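Local structure of bifunctional endomannanase/endoglucanase (Caldanaerobius polysaccharolyticus, 3W0K) at residues L83-P87 with G88-N92; R98-L101 with W102-K105. The protein probably hydrolyses internal beta-linkages of mannan and cellulose chains, as a bifunctional endomannanase and endoglucanase of glycoside hydrolase family 5. All coordinates share one frame; numbering follows the deposited sequence.

Contact 1: residues L83-P87 with G88-N92; sequences LHRAP and GYCIN. With TRS (2-amino-2-hydroxymethyl-propane-1,3-diol), chain C.
Cys90 fits its small side chain between Arg85 and His84, one residue serving both neighbours. Its CB sits over the centre of one face of the Arg85 guanidinium, 3.5 Å from CZ, while SG points to the imidazole and lies 3.7 Å from His84 ND1, meeting that ring obliquely. With SG anti to the backbone N (chi1 -175°), the sulfur is carried to the histidine; CB, set by the backbone, already faces the arginine. The Arg85 chain runs out extended and then bends at chi3 (-69°), which lays the guanidinium flat on Cys90; its charge is met by a salt bridge to Glu97, and NH2 also bonds the carbonyl of Arg93.

His84 swings its ring toward the bound Tris molecule, where NE2 donates to Tris O2 at 2.8 Å and also shares a hydrogen bond with Tris O1. Asn92 ND2 arrives at the ring edge, in its plane, 3.4 Å from His84 CE1, the amide turned 27° from the imidazole, and makes a weak bond to the same Tris O1. A water over one face of the His84 ring accepts from Ile91 N and donates to His84 O, bridging the two backbones.

Ala86 and Tyr89 pair their backbones: Ala86 N to Tyr89 O is 2.8 Å, and Tyr89 N returns a bond to Ala86 O at 2.9 Å. Pro87 and Gly88 make the corner between them, and Gly88 has a left-handed backbone at which a side chain would clash with the carbonyl of Pro87, so glycine suits the place. Tyr89 sends its ring away to bond Glu137 O through OH. Glu137 and Glu258 also bond the Tris, probably a crystallisation additive. This type II beta turn follows the third TIM-barrel strand, at the C-terminal end where family 5 active sites lie.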
ATOM      1  N   LEU A  83      -3.078   8.558  -0.084  1.00  8.26           N
ATOM      2  CA  LEU A  83      -2.764   9.488  -1.163  1.00  8.73           C
ATOM      3  C   LEU A  83      -1.551   8.850  -1.842  1.00  7.32           C
ATOM      4  O   LEU A  83      -0.462   8.802  -1.264  1.00  9.08           O
ATOM      5  CB  LEU A  83      -2.406  10.888  -0.648  1.00 10.61           C
ATOM      6  CG  LEU A  83      -3.547  11.792  -0.177  1.00 11.32           C
ATOM      7  CD1 LEU A  83      -3.002  13.194   0.079  1.00 10.80           C
ATOM      8  CD2 LEU A  83      -4.645  11.850  -1.229  1.00 14.35           C
ATOM      9  N   HIS A  84      -1.775   8.261  -3.015  1.00  8.23           N
ATOM     10  CA  HIS A  84      -0.703   7.611  -3.764  1.00  8.49           C
ATOM     11  C   HIS A  84       0.108   8.676  -4.485  1.00  9.09           C
ATOM     12  O   HIS A  84       1.345   8.631  -4.500  1.00  9.29           O
ATOM     13  CB  HIS A  84      -1.267   6.598  -4.752  1.00 10.10           C
ATOM     14  CG  HIS A  84      -0.222   5.705  -5.334  1.00 10.35           C
ATOM     15  ND1 HIS A  84       0.419   5.989  -6.519  1.00 12.88           N
ATOM     16  CD2 HIS A  84       0.338   4.565  -4.865  1.00 12.66           C
ATOM     17  CE1 HIS A  84       1.335   5.065  -6.753  1.00 11.42           C
ATOM     18  NE2 HIS A  84       1.305   4.191  -5.764  1.00 12.32           N
ATOM     19  N   ARG A  85      -0.602   9.556  -5.181  1.00  9.06           N
ATOM     20  CA  ARG A  85       0.020  10.707  -5.816  1.00  8.85           C
ATOM     21  C   ARG A  85      -0.563  11.814  -4.950  1.00  9.03           C
ATOM     22  O   ARG A  85      -1.787  11.979  -4.870  1.00  8.95           O
ATOM     23  CB  ARG A  85      -0.383  10.904  -7.282  1.00  9.70           C
ATOM     24  CG  ARG A  85       0.214  12.200  -7.865  1.00  9.20           C
ATOM     25  CD  ARG A  85       0.019  12.336  -9.368  1.00  9.97           C
ATOM     26  NE  ARG A  85       0.809  11.360 -10.115  1.00  9.67           N
ATOM     27  CZ  ARG A  85       2.085  11.509 -10.458  1.00 10.51           C
ATOM     28  NH1 ARG A  85       2.756  12.609 -10.126  1.00 10.74           N
ATOM     29  NH2 ARG A  85       2.698  10.542 -11.131  1.00 11.00           N
ATOM     30  N   ALA A  86       0.316  12.456  -4.193  1.00  9.16           N
ATOM     31  CA  ALA A  86      -0.053  13.537  -3.289  1.00  7.94           C
ATOM     32  C   ALA A  86       0.546  14.830  -3.817  1.00  8.49           C
ATOM     33  O   ALA A  86       1.385  14.802  -4.715  1.00  8.93           O
ATOM     34  CB  ALA A  86       0.505  13.242  -1.893  1.00 10.06           C
ATOM     35  N   PRO A  87       0.080  15.985  -3.313  1.00  8.80           N
ATOM     36  CA  PRO A  87       0.643  17.254  -3.786  1.00  8.79           C
ATOM     37  C   PRO A  87       2.164  17.240  -3.642  1.00  8.70           C
ATOM     38  O   PRO A  87       2.697  17.133  -2.531  1.00  9.26           O
ATOM     39  CB  PRO A  87       0.012  18.269  -2.839  1.00  8.41           C
ATOM     40  CG  PRO A  87      -1.353  17.704  -2.636  1.00  9.23           C
ATOM     41  CD  PRO A  87      -1.086  16.222  -2.438  1.00  9.88           C
ATOM     42  N   GLY A  88       2.854  17.284  -4.777  1.00  8.29           N
ATOM     43  CA  GLY A  88       4.304  17.288  -4.766  1.00  8.55           C
ATOM     44  C   GLY A  88       5.012  15.947  -4.697  1.00  9.04           C
ATOM     45  O   GLY A  88       6.229  15.919  -4.518  1.00  8.00           O
ATOM     46  N   TYR A  89       4.282  14.837  -4.812  1.00  9.11           N
ATOM     47  CA  TYR A  89       4.940  13.530  -4.771  1.00  8.65           C
ATOM     48  C   TYR A  89       4.162  12.295  -5.187  1.00  8.77           C
ATOM     49  O   TYR A  89       3.008  12.108  -4.823  1.00  8.79           O
ATOM     50  CB  TYR A  89       5.513  13.227  -3.374  1.00  9.51           C
ATOM     51  CG  TYR A  89       6.281  11.912  -3.323  1.00  9.53           C
ATOM     52  CD1 TYR A  89       7.505  11.784  -3.977  1.00  8.61           C
ATOM     53  CD2 TYR A  89       5.765  10.790  -2.669  1.00  7.70           C
ATOM     54  CE1 TYR A  89       8.197  10.576  -3.986  1.00  8.71           C
ATOM     55  CE2 TYR A  89       6.452   9.570  -2.675  1.00  8.35           C
ATOM     56  CZ  TYR A  89       7.669   9.475  -3.335  1.00  9.08           C
ATOM     57  OH  TYR A  89       8.378   8.293  -3.341  1.00 10.01           O
ATOM     58  N   CYS A  90       4.857  11.434  -5.923  1.00  9.15           N
ATOM     59  CA  CYS A  90       4.364  10.118  -6.320  1.00  8.44           C
ATOM     60  C   CYS A  90       5.632   9.336  -6.613  1.00  8.30           C
ATOM     61  O   CYS A  90       6.546   9.853  -7.259  1.00  8.60           O
ATOM     62  CB  CYS A  90       3.456  10.133  -7.551  1.00  8.53           C
ATOM     63  SG  CYS A  90       2.763   8.465  -7.897  1.00  9.11           S
ATOM     64  N   ILE A  91       5.718   8.112  -6.102  1.00  8.98           N
ATOM     65  CA  ILE A  91       6.909   7.304  -6.337  1.00 10.79           C
ATOM     66  C   ILE A  91       7.057   6.997  -7.829  1.00 10.69           C
ATOM     67  O   ILE A  91       8.169   6.810  -8.325  1.00 12.62           O
ATOM     68  CB  ILE A  91       6.908   6.023  -5.479  1.00 11.45           C
ATOM     69  CG1 ILE A  91       8.280   5.343  -5.563  1.00 12.23           C
ATOM     70  CG2 ILE A  91       5.787   5.089  -5.914  1.00 13.91           C
ATOM     71  CD1 ILE A  91       8.561   4.382  -4.430  1.00 15.28           C
ATOM     72  N   ASN A  92       5.932   6.992  -8.540  1.00 10.85           N
ATOM     73  CA  ASN A  92       5.925   6.755  -9.980  1.00 11.60           C
ATOM     74  C   ASN A  92       5.771   8.100 -10.674  1.00 11.12           C
ATOM     75  O   ASN A  92       4.872   8.876 -10.339  1.00 10.88           O
ATOM     76  CB  ASN A  92       4.753   5.856 -10.374  1.00 13.45           C
ATOM     77  CG  ASN A  92       4.785   4.517  -9.673  1.00 16.70           C
ATOM     78  OD1 ASN A  92       5.782   3.798  -9.725  1.00 18.66           O
ATOM     79  ND2 ASN A  92       3.687   4.173  -9.014  1.00 19.31           N
TER
HETATM   80  C   TRS C 401       3.214   0.354  -6.326  1.00 18.33           C
HETATM   81  C1  TRS C 401       3.802   1.435  -7.267  1.00 20.02           C
HETATM   82  C2  TRS C 401       1.877   0.902  -5.880  1.00 15.96           C
HETATM   83  C3  TRS C 401       2.792  -0.980  -6.963  1.00 19.96           C
HETATM   84  N   TRS C 401       4.146   0.126  -5.207  1.00 15.87           N
HETATM   85  O1  TRS C 401       3.773   2.771  -6.575  1.00 23.87           O
HETATM   86  O2  TRS C 401       2.107   1.783  -4.676  1.00 13.24           O
HETATM   87  O3  TRS C 401       4.001  -1.758  -7.450  1.00 23.20           O
HETATM   88  O   HOH W   1       3.763   7.379  -3.989  1.00  7.76           O

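Contact 2: residues R98-L101 with W102-K105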
ATOM      1  N   ARG A  98       4.689  19.448 -10.100  1.00  9.74           N
ATOM      2  CA  ARG A  98       5.285  20.774 -10.237  1.00 10.22           C
ATOM      3  C   ARG A  98       6.199  21.014  -9.037  1.00 10.32           C
ATOM      4  O   ARG A  98       7.339  21.457  -9.182  1.00 10.61           O
ATOM      5  CB  ARG A  98       4.194  21.849 -10.247  1.00 10.86           C
ATOM      6  CG  ARG A  98       4.719  23.273 -10.381  1.00 11.65           C
ATOM      7  CD  ARG A  98       3.633  24.305 -10.096  1.00 11.39           C
ATOM      8  NE  ARG A  98       3.255  24.311  -8.684  1.00 11.78           N
ATOM      9  CZ  ARG A  98       2.233  24.993  -8.175  1.00 12.10           C
ATOM     10  NH1 ARG A  98       1.462  25.735  -8.960  1.00 13.88           N
ATOM     11  NH2 ARG A  98       1.989  24.935  -6.873  1.00 12.81           N
ATOM     12  N   ASP A  99       5.692  20.670  -7.858  1.00 10.05           N
ATOM     13  CA  ASP A  99       6.399  20.865  -6.598  1.00  8.95           C
ATOM     14  C   ASP A  99       7.030  19.603  -6.031  1.00  9.38           C
ATOM     15  O   ASP A  99       6.803  18.499  -6.529  1.00  9.67           O
ATOM     16  CB  ASP A  99       5.425  21.404  -5.546  1.00  9.39           C
ATOM     17  CG  ASP A  99       4.666  22.625  -6.017  1.00 10.65           C
ATOM     18  OD1 ASP A  99       5.226  23.410  -6.807  1.00 11.60           O
ATOM     19  OD2 ASP A  99       3.511  22.803  -5.581  1.00 10.19           O
ATOM     20  N   ASN A 100       7.812  19.795  -4.971  1.00  8.55           N
ATOM     21  CA  ASN A 100       8.465  18.709  -4.251  1.00  8.33           C
ATOM     22  C   ASN A 100       7.955  18.752  -2.814  1.00  7.79           C
ATOM     23  O   ASN A 100       8.344  19.613  -2.024  1.00  8.78           O
ATOM     24  CB  ASN A 100       9.987  18.868  -4.256  1.00  8.34           C
ATOM     25  CG  ASN A 100      10.679  17.836  -3.379  1.00  9.51           C
ATOM     26  OD1 ASN A 100      10.066  16.853  -2.956  1.00  9.16           O
ATOM     27  ND2 ASN A 100      11.950  18.069  -3.078  1.00 10.12           N
ATOM     28  N   LEU A 101       7.101  17.791  -2.483  1.00  8.25           N
ATOM     29  CA  LEU A 101       6.499  17.688  -1.160  1.00  7.93           C
ATOM     30  C   LEU A 101       7.491  17.688  -0.002  1.00  8.38           C
ATOM     31  O   LEU A 101       7.208  18.223   1.065  1.00  9.35           O
ATOM     32  CB  LEU A 101       5.662  16.408  -1.086  1.00  8.71           C
ATOM     33  CG  LEU A 101       4.975  16.088   0.245  1.00  9.79           C
ATOM     34  CD1 LEU A 101       4.005  17.211   0.599  1.00  8.61           C
ATOM     35  CD2 LEU A 101       4.230  14.763   0.150  1.00 10.06           C
ATOM     36  N   TRP A 102       8.668  17.119  -0.225  1.00  9.04           N
ATOM     37  CA  TRP A 102       9.646  17.014   0.844  1.00  9.77           C
ATOM     38  C   TRP A 102      10.329  18.297   1.266  1.00 10.31           C
ATOM     39  O   TRP A 102      10.840  18.373   2.377  1.00 11.40           O
ATOM     40  CB  TRP A 102      10.659  15.913   0.512  1.00 10.41           C
ATOM     41  CG  TRP A 102       9.944  14.680   0.070  1.00  9.73           C
ATOM     42  CD1 TRP A 102       9.943  14.139  -1.182  1.00  9.84           C
ATOM     43  CD2 TRP A 102       8.995  13.925   0.835  1.00  9.72           C
ATOM     44  NE1 TRP A 102       9.036  13.110  -1.252  1.00 11.24           N
ATOM     45  CE2 TRP A 102       8.441  12.955  -0.029  1.00 10.73           C
ATOM     46  CE3 TRP A 102       8.552  13.981   2.163  1.00  9.78           C
ATOM     47  CZ2 TRP A 102       7.462  12.047   0.391  1.00 11.35           C
ATOM     48  CZ3 TRP A 102       7.578  13.078   2.581  1.00 11.44           C
ATOM     49  CH2 TRP A 102       7.044  12.125   1.697  1.00 11.69           C
ATOM     50  N   LEU A 103      10.261  19.327   0.424  1.00  9.38           N
ATOM     51  CA  LEU A 103      10.908  20.599   0.735  1.00  9.11           C
ATOM     52  C   LEU A 103      10.061  21.848   0.536  1.00  9.85           C
ATOM     53  O   LEU A 103      10.306  22.865   1.183  1.00 12.05           O
ATOM     54  CB  LEU A 103      12.175  20.762  -0.105  1.00 10.03           C
ATOM     55  CG  LEU A 103      13.308  19.758   0.087  1.00  9.78           C
ATOM     56  CD1 LEU A 103      14.413  20.084  -0.896  1.00 11.82           C
ATOM     57  CD2 LEU A 103      13.825  19.811   1.522  1.00 12.57           C
ATOM     58  N   ASP A 104       9.096  21.789  -0.376  1.00  9.97           N
ATOM     59  CA  ASP A 104       8.272  22.959  -0.682  1.00  9.00           C
ATOM     60  C   ASP A 104       7.106  23.215   0.254  1.00  9.52           C
ATOM     61  O   ASP A 104       6.180  22.404   0.350  1.00  9.25           O
ATOM     62  CB  ASP A 104       7.759  22.887  -2.123  1.00  9.38           C
ATOM     63  CG  ASP A 104       8.880  22.800  -3.141  1.00 10.04           C
ATOM     64  OD1 ASP A 104      10.027  23.178  -2.818  1.00 11.50           O
ATOM     65  OD2 ASP A 104       8.608  22.360  -4.273  1.00  9.65           O
ATOM     66  N   LYS A 105       7.118  24.392   0.876  1.00 10.27           N
ATOM     67  CA  LYS A 105       6.062  24.790   1.800  1.00 10.87           C
ATOM     68  C   LYS A 105       4.691  24.783   1.125  1.00 10.68           C
ATOM     69  O   LYS A 105       3.713  24.337   1.721  1.00 12.37           O
ATOM     70  CB  LYS A 105       6.351  26.182   2.369  1.00 12.85           C
ATOM     71  CG  LYS A 105       5.294  26.700   3.342  1.00 16.78           C
ATOM     72  CD  LYS A 105       5.604  28.129   3.770  1.00 22.15           C
ATOM     73  CE  LYS A 105       4.557  28.676   4.732  1.00 23.59           C
ATOM     74  NZ  LYS A 105       3.222  28.861   4.097  1.00 27.23           N
TER
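Asn100 O is gripped by two backbone donors: Asp104 N, 2.8 Å away and nearly in line with the carbonyl, and Leu103 N, at 3.1 Å from above the carbonyl plane. The grip is returned by Asp104, whose OD2 takes the Asn100 N-H at 2.8 Å, so the backbone of Asn100 is held at both its N and its O. The Asn100 amide reaches forward in an Asx turn: OD1 accepts from Trp102 N at 3.1 Å, well out of the amide plane, while ND2 bonds the carbonyl of Tyr144. These bonds tighten the chain just before helix 105-121, the helix that follows the third strand of the (beta/alpha)8 barrel, and Asp104 occupies its N-cap position, though its carboxylate caps no helix N-H. A leucine in place of Asn100 would probably leave Trp102 N and the carbonyl of Tyr144 without their amide partners, with the Asx turn lost.

Trp102 stands with its indole nearly perpendicular to that amide, the planes 72° apart. Trp102 CG lies anti to the carbonyl carbon (chi1 -48°), which presents one indole face to Leu101, whose CD2 lies toward its rim, 4.2 Å from Trp102 CH2. Arg98 grips Asp99 side-on, NE to OD1 and NH2 to OD2, each at 2.9 Å; Arg106 and Tyr54 also bind this carboxylate. Such partners would be expected to ease its closeness to the Asp104 carboxylate.

Overall arrangement
From the N terminus, strand 78-83 of the barrel ends at Leu83 and the chain enters the long loop that leads to helix 105-121. Contact 1 closes the first turn of this loop, beside the Tris site; contact 2 closes the last one, immediately before the helix. They follow in series, neither nested nor crossed, with centres about 11 Å apart. Even so they touch: Gly88 O and Leu101 N are 2.9 Å apart, a probable hydrogen bond, and the rings of Tyr89 and Trp102 meet edge-to-face. The two turns join the end of the barrel where the Tris sits, probably the active-site end, to the start of that helix, with helix 148-165 packing against Leu101 and Trp102.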